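PDB 2VTC: CEL61B from Hypocrea jecorina, which breaks down crystalline and amorphous polysaccharides such as cellulose by copper-dependent oxidation of their glycosidic bonds. Local coordinates for residues His20-Gln24 and Val105-Pro109; Ile97-Trp101 and Phe176-Leu180. One frame throughout, in Å; residues are numbered along the deposited sequence.

In a β-sandwich enzyme a surface metal site can be traced into the core through successive contacts, and these two trace such a path. Their centres lie about 11 Å apart, contact 1 at the surface and contact 2 about 5 Å from the centre of the molecule. Their segments alternate in sequence: 20-24, 97-101, 105-109, 176-180. Strands 22-28 and 96-102 are neighbours in the four-stranded antiparallel sheet, with a probable hydrogen bond from Gln24 N to Gln100 O (3.1 Å), whereas strand 172-182 belongs to the opposing mixed sheet. Val23 CG2 packs 3.6 Å from Trp101 CE2, and Trp106 CZ2 3.4 Å from Leu180 CD1, so both segments of contact 1 pack directly against residues of contact 2.

Contact 1 (His20-Gln24 and Val105-Pro109). With NI (nickel (II) ion), chain E; NAG (2-acetamido-2-deoxy-beta-D-glucopyranose), chain C.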
loop_
_atom_site.group_PDB
_atom_site.type_symbol
_atom_site.label_atom_id
_atom_site.label_comp_id
_atom_site.label_asym_id
_atom_site.label_seq_id
_atom_site.Cartn_x
_atom_site.Cartn_y
_atom_site.Cartn_z
ATOM N N HIS A 20 -7.459 2.091 11.336
ATOM C CA HIS A 20 -8.510 1.558 10.396
ATOM C C HIS A 20 -8.892 2.575 9.339
ATOM O O HIS A 20 -9.042 3.765 9.624
ATOM C CB HIS A 20 -9.740 1.113 11.196
ATOM C CG HIS A 20 -9.559 -0.175 11.940
ATOM N ND1 HIS A 20 -8.428 -0.479 12.665
ATOM C CD2 HIS A 20 -10.378 -1.250 12.061
ATOM C CE1 HIS A 20 -8.557 -1.678 13.206
ATOM N NE2 HIS A 20 -9.737 -2.166 12.859
ATOM N N GLY A 21 -9.054 2.099 8.094
ATOM C CA GLY A 21 -9.335 2.958 6.957
ATOM C C GLY A 21 -8.938 2.220 5.679
ATOM O O GLY A 21 -8.284 1.188 5.757
ATOM N N GLN A 22 -9.320 2.757 4.530
ATOM C CA GLN A 22 -8.961 2.149 3.233
ATOM C C GLN A 22 -8.711 3.243 2.201
ATOM O O GLN A 22 -9.144 4.382 2.382
ATOM C CB GLN A 22 -10.091 1.209 2.768
ATOM C CG GLN A 22 -11.366 1.944 2.353
ATOM C CD GLN A 22 -12.535 1.033 1.986
ATOM O OE1 GLN A 22 -12.382 -0.183 1.763
ATOM N NE2 GLN A 22 -13.715 1.622 1.932
ATOM N N VAL A 23 -8.016 2.915 1.106
ATOM C CA VAL A 23 -7.882 3.850 0.007
ATOM C C VAL A 23 -9.186 3.788 -0.784
ATOM O O VAL A 23 -9.521 2.744 -1.342
ATOM C CB VAL A 23 -6.652 3.511 -0.901
ATOM C CG1 VAL A 23 -6.681 4.322 -2.181
ATOM C CG2 VAL A 23 -5.368 3.772 -0.144
ATOM N N GLN A 24 -9.941 4.885 -0.795
ATOM C CA GLN A 24 -11.261 4.877 -1.444
ATOM C C GLN A 24 -11.242 5.405 -2.863
ATOM O O GLN A 24 -12.148 5.113 -3.673
ATOM C CB GLN A 24 -12.281 5.652 -0.597
ATOM C CG GLN A 24 -12.598 4.996 0.708
ATOM C CD GLN A 24 -13.986 5.360 1.244
ATOM O OE1 GLN A 24 -14.658 4.527 1.858
ATOM N NE2 GLN A 24 -14.406 6.596 1.024
ATOM N N VAL A 105 -11.174 10.384 9.270
ATOM C CA VAL A 105 -9.797 10.801 9.553
ATOM C C VAL A 105 -8.949 9.604 10.010
ATOM O O VAL A 105 -9.396 8.785 10.819
ATOM C CB VAL A 105 -9.767 11.949 10.613
ATOM C CG1 VAL A 105 -8.340 12.432 10.851
ATOM C CG2 VAL A 105 -10.629 13.118 10.129
ATOM N N TRP A 106 -7.739 9.478 9.464
ATOM C CA TRP A 106 -6.849 8.386 9.871
ATOM C C TRP A 106 -6.524 8.425 11.392
ATOM O O TRP A 106 -6.035 9.447 11.884
ATOM C CB TRP A 106 -5.572 8.355 9.012
ATOM C CG TRP A 106 -4.638 7.216 9.342
ATOM C CD1 TRP A 106 -3.405 7.316 9.926
ATOM C CD2 TRP A 106 -4.849 5.816 9.098
ATOM N NE1 TRP A 106 -2.844 6.082 10.075
ATOM C CE2 TRP A 106 -3.705 5.135 9.577
ATOM C CE3 TRP A 106 -5.890 5.073 8.515
ATOM C CZ2 TRP A 106 -3.564 3.735 9.498
ATOM C CZ3 TRP A 106 -5.752 3.673 8.451
ATOM C CH2 TRP A 106 -4.603 3.025 8.939
ATOM N N PRO A 107 -6.842 7.335 12.127
ATOM C CA PRO A 107 -6.695 7.234 13.609
ATOM C C PRO A 107 -5.314 7.267 14.309
ATOM O O PRO A 107 -5.282 7.152 15.533
ATOM C CB PRO A 107 -7.575 6.056 13.999
ATOM C CG PRO A 107 -7.608 5.218 12.774
ATOM C CD PRO A 107 -7.493 6.129 11.580
ATOM N N HIS A 108 -4.178 7.191 13.615
ATOM C CA HIS A 108 -3.075 6.258 13.922
ATOM C C HIS A 108 -1.861 7.151 13.618
ATOM O O HIS A 108 -1.395 7.207 12.482
ATOM C CB HIS A 108 -2.992 4.952 13.141
ATOM C CG HIS A 108 -3.991 3.931 13.574
ATOM N ND1 HIS A 108 -4.379 3.767 14.891
ATOM C CD2 HIS A 108 -4.692 3.026 12.855
ATOM C CE1 HIS A 108 -5.285 2.809 14.959
ATOM N NE2 HIS A 108 -5.486 2.338 13.740
ATOM N N PRO A 109 -1.405 7.951 14.613
ATOM C CA PRO A 109 -0.350 8.937 14.342
ATOM C C PRO A 109 1.080 8.386 14.405
ATOM O O PRO A 109 2.020 9.112 14.044
ATOM C CB PRO A 109 -0.565 9.970 15.467
ATOM C CG PRO A 109 -0.989 9.134 16.619
ATOM C CD PRO A 109 -1.901 8.051 16.004
HETATM NI NI NI E . -6.977 1.164 12.944
HETATM C C1 NAG C . -12.763 9.887 -2.109
HETATM C C2 NAG C . -14.232 10.326 -2.176
HETATM C C3 NAG C . -14.612 11.278 -1.020
HETATM C C4 NAG C . -14.114 10.783 0.350
HETATM C C5 NAG C . -12.687 10.213 0.234
HETATM C C6 NAG C . -12.160 9.571 1.514
HETATM C C7 NAG C . -15.598 10.531 -4.195
HETATM C C8 NAG C . -15.901 11.352 -5.413
HETATM N N2 NAG C . -14.567 10.945 -3.448
HETATM O O3 NAG C . -16.022 11.456 -0.997
HETATM O O4 NAG C . -14.106 11.839 1.303
HETATM O O5 NAG C . -12.586 9.274 -0.838
HETATM O O6 NAG C . -13.101 8.709 2.110
HETATM O O7 NAG C . -16.277 9.537 -3.923
HETATM O O HOH W 1 -8.476 1.968 14.256
HETATM O O HOH W 2 -6.573 0.241 13.618
#
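Metal coordination dominates this contact. His20 grips the nickel ion twice, through its backbone N (1.9 Å) and its ring ND1 (2.2 Å), and His108 NE2 binds from the other segment at 2.1 Å; water 1 adds a ligand at 2.1 Å and Tyr195 completes the protein set. The closeness of His20 N to His108 NE2, 3.1 Å, reflects their common metal and is not a hydrogen bond. The two nitrogens of His20 with His108 NE2 make the histidine brace that defines lytic polysaccharide monooxygenases, here with nickel on the residues that bind the catalytic copper. Van der Waals contacts set the side chains of Trp106 and Pro107 against the backbone of His20 and Gly21: Trp106 CZ3 lies 3.4 Å from His20 C and 3.7 Å from Gly21 N, while Pro107 CD meets His20 O at 3.4 Å. At Gly21 an ideal CB would come only 3.2 Å from Trp106 CE3, a tight fit that the missing side chain avoids. The stacked ring of His184, an O2-binding residue by similarity, flanks His108.

Contact 2 (Ile97-Trp101 and Phe176-Leu180); sequences IVFQW and FRHEL. With NAG (2-acetamido-2-deoxy-beta-D-glucopyranose), chain C.
An aromatic cluster in the core of the AA9 β-sandwich, built from Phe99, Trp101 and His178, joins the two sheets here. Both segments are extended strands. Their axes come within 10.1 Å and cross at -49°, with N-to-C directions running the same general way, too far apart for backbone pairing. The CA register sets Ile97 against Phe176 (9.9 Å), Phe99 against His178 (8.1 Å) and Trp101 against Leu180 (10.5 Å), and all six residues direct CA-to-CB toward the other strand. Such interdigitation of alternate side chains from two facing sheets is what a β-sandwich interior consists of. At the centre, Phe99 (chi1 m, chi2 -86°) and His178 (chi1 t, chi2 58°) form an offset stack, centroids 4.1 Å apart and planes at 5°; His178 CB also sits 3.8 Å from the Phe99 centroid. Trp101 NE1 (chi1 m, chi2 80°) donates a hydrogen bond to His178 NE2 (3.0 Å), while ND1 of the same imidazole hydrogen-bonds Thr115. CH-pi contacts close both ends: Leu180 CD1 lies 3.6 Å from the centroid of the Trp101 six-membered ring, and Ile97 CD1 4.1 Å from that of Phe176. Arg177 and Glu179, whose CA-to-CB bonds point away, form a salt bridge, NH1 to OE1 at 2.8 Å.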
loop_
_atom_site.group_PDB
_atom_site.type_symbol
_atom_site.label_atom_id
_atom_site.label_comp_id
_atom_site.label_asym_id
_atom_site.label_seq_id
_atom_site.Cartn_x
_atom_site.Cartn_y
_atom_site.Cartn_z
ATOM N N ILE A 97 0.918 9.913 -7.933
ATOM C CA ILE A 97 -0.315 9.342 -7.437
ATOM C C ILE A 97 -0.557 9.982 -6.084
ATOM O O ILE A 97 0.388 10.168 -5.308
ATOM C CB ILE A 97 -0.198 7.799 -7.215
ATOM C CG1 ILE A 97 0.354 7.103 -8.467
ATOM C CG2 ILE A 97 -1.550 7.217 -6.744
ATOM C CD1 ILE A 97 0.985 5.744 -8.175
ATOM N N VAL A 98 -1.813 10.307 -5.803
ATOM C CA VAL A 98 -2.196 10.750 -4.468
ATOM C C VAL A 98 -3.259 9.815 -3.945
ATOM O O VAL A 98 -4.395 9.810 -4.429
ATOM C CB VAL A 98 -2.685 12.242 -4.431
ATOM C CG1 VAL A 98 -2.945 12.659 -2.995
ATOM C CG2 VAL A 98 -1.668 13.178 -5.077
ATOM N N PHE A 99 -2.869 8.987 -2.978
ATOM C CA PHE A 99 -3.788 8.027 -2.384
ATOM C C PHE A 99 -4.636 8.766 -1.356
ATOM O O PHE A 99 -4.096 9.463 -0.494
ATOM C CB PHE A 99 -3.031 6.869 -1.713
ATOM C CG PHE A 99 -2.239 6.015 -2.668
ATOM C CD1 PHE A 99 -2.858 4.955 -3.333
ATOM C CD2 PHE A 99 -0.879 6.244 -2.880
ATOM C CE1 PHE A 99 -2.130 4.132 -4.214
ATOM C CE2 PHE A 99 -0.132 5.438 -3.767
ATOM C CZ PHE A 99 -0.778 4.375 -4.429
ATOM N N GLN A 100 -5.950 8.614 -1.466
ATOM C CA GLN A 100 -6.887 9.233 -0.530
ATOM C C GLN A 100 -7.474 8.182 0.395
ATOM O O GLN A 100 -8.238 7.302 -0.020
ATOM C CB GLN A 100 -7.987 9.992 -1.285
ATOM C CG GLN A 100 -9.143 10.463 -0.397
ATOM C CD GLN A 100 -8.765 11.639 0.503
ATOM O OE1 GLN A 100 -8.604 11.488 1.726
ATOM N NE2 GLN A 100 -8.621 12.801 -0.097
ATOM N N TRP A 101 -7.104 8.266 1.670
ATOM C CA TRP A 101 -7.613 7.350 2.673
ATOM C C TRP A 101 -8.928 7.865 3.275
ATOM O O TRP A 101 -9.191 9.079 3.287
ATOM C CB TRP A 101 -6.575 7.144 3.787
ATOM C CG TRP A 101 -5.357 6.370 3.342
ATOM C CD1 TRP A 101 -4.294 6.857 2.655
ATOM C CD2 TRP A 101 -5.101 4.975 3.563
ATOM N NE1 TRP A 101 -3.379 5.851 2.423
ATOM C CE2 TRP A 101 -3.843 4.689 2.983
ATOM C CE3 TRP A 101 -5.804 3.945 4.209
ATOM C CZ2 TRP A 101 -3.271 3.399 3.007
ATOM C CZ3 TRP A 101 -5.239 2.650 4.243
ATOM C CH2 TRP A 101 -3.973 2.399 3.633
ATOM N N PHE A 176 0.321 -1.264 -7.783
ATOM C CA PHE A 176 0.963 -0.450 -6.733
ATOM C C PHE A 176 0.390 -0.848 -5.374
ATOM O O PHE A 176 -0.832 -0.929 -5.221
ATOM C CB PHE A 176 0.741 1.035 -7.001
ATOM C CG PHE A 176 1.547 1.547 -8.135
ATOM C CD1 PHE A 176 2.745 2.215 -7.921
ATOM C CD2 PHE A 176 1.146 1.281 -9.441
ATOM C CE1 PHE A 176 3.513 2.678 -8.990
ATOM C CE2 PHE A 176 1.920 1.709 -10.530
ATOM C CZ PHE A 176 3.108 2.420 -10.308
ATOM N N ARG A 177 1.272 -1.145 -4.417
ATOM C CA ARG A 177 0.875 -1.610 -3.090
ATOM C C ARG A 177 1.307 -0.548 -2.086
ATOM O O ARG A 177 2.497 -0.418 -1.807
ATOM C CB ARG A 177 1.520 -2.972 -2.794
ATOM C CG ARG A 177 1.262 -3.602 -1.428
ATOM C CD ARG A 177 2.134 -4.843 -1.287
ATOM N NE ARG A 177 1.870 -5.487 0.001
ATOM C CZ ARG A 177 2.402 -5.065 1.158
ATOM N NH1 ARG A 177 3.264 -4.022 1.183
ATOM N NH2 ARG A 177 2.060 -5.697 2.290
ATOM N N HIS A 178 0.311 0.209 -1.602
ATOM C CA HIS A 178 0.510 1.362 -0.717
ATOM C C HIS A 178 0.162 0.925 0.714
ATOM O O HIS A 178 -0.931 0.367 0.931
ATOM C CB HIS A 178 -0.406 2.495 -1.192
ATOM C CG HIS A 178 -0.362 3.724 -0.329
ATOM N ND1 HIS A 178 0.798 4.434 -0.087
ATOM C CD2 HIS A 178 -1.352 4.383 0.323
ATOM C CE1 HIS A 178 0.521 5.467 0.699
ATOM N NE2 HIS A 178 -0.772 5.456 0.963
ATOM N N GLU A 179 1.064 1.155 1.689
ATOM C CA GLU A 179 0.897 0.503 2.988
ATOM C C GLU A 179 1.251 1.378 4.184
ATOM O O GLU A 179 2.323 1.957 4.222
ATOM C CB GLU A 179 1.742 -0.760 3.032
ATOM C CG GLU A 179 1.600 -1.605 4.311
ATOM C CD GLU A 179 2.459 -2.845 4.231
ATOM O OE1 GLU A 179 3.589 -2.769 3.656
ATOM O OE2 GLU A 179 2.023 -3.928 4.733
ATOM N N LEU A 180 0.353 1.419 5.165
ATOM C CA LEU A 180 0.615 2.111 6.430
ATOM C C LEU A 180 0.935 1.057 7.462
ATOM O O LEU A 180 0.212 0.058 7.598
ATOM C CB LEU A 180 -0.613 2.922 6.883
ATOM C CG LEU A 180 -1.295 3.803 5.837
ATOM C CD1 LEU A 180 -2.509 4.545 6.410
ATOM C CD2 LEU A 180 -0.371 4.773 5.197
HETATM C C1 NAG C . -12.763 9.887 -2.109
HETATM C C2 NAG C . -14.232 10.326 -2.176
HETATM C C3 NAG C . -14.612 11.278 -1.020
HETATM C C4 NAG C . -14.114 10.783 0.350
HETATM C C5 NAG C . -12.687 10.213 0.234
HETATM C C6 NAG C . -12.160 9.571 1.514
HETATM C C7 NAG C . -15.598 10.531 -4.195
HETATM C C8 NAG C . -15.901 11.352 -5.413
HETATM N N2 NAG C . -14.567 10.945 -3.448
HETATM O O3 NAG C . -16.022 11.456 -0.997
HETATM O O4 NAG C . -14.106 11.839 1.303
HETATM O O5 NAG C . -12.586 9.274 -0.838
HETATM O O6 NAG C . -13.101 8.709 2.110
HETATM O O7 NAG C . -16.277 9.537 -3.923
#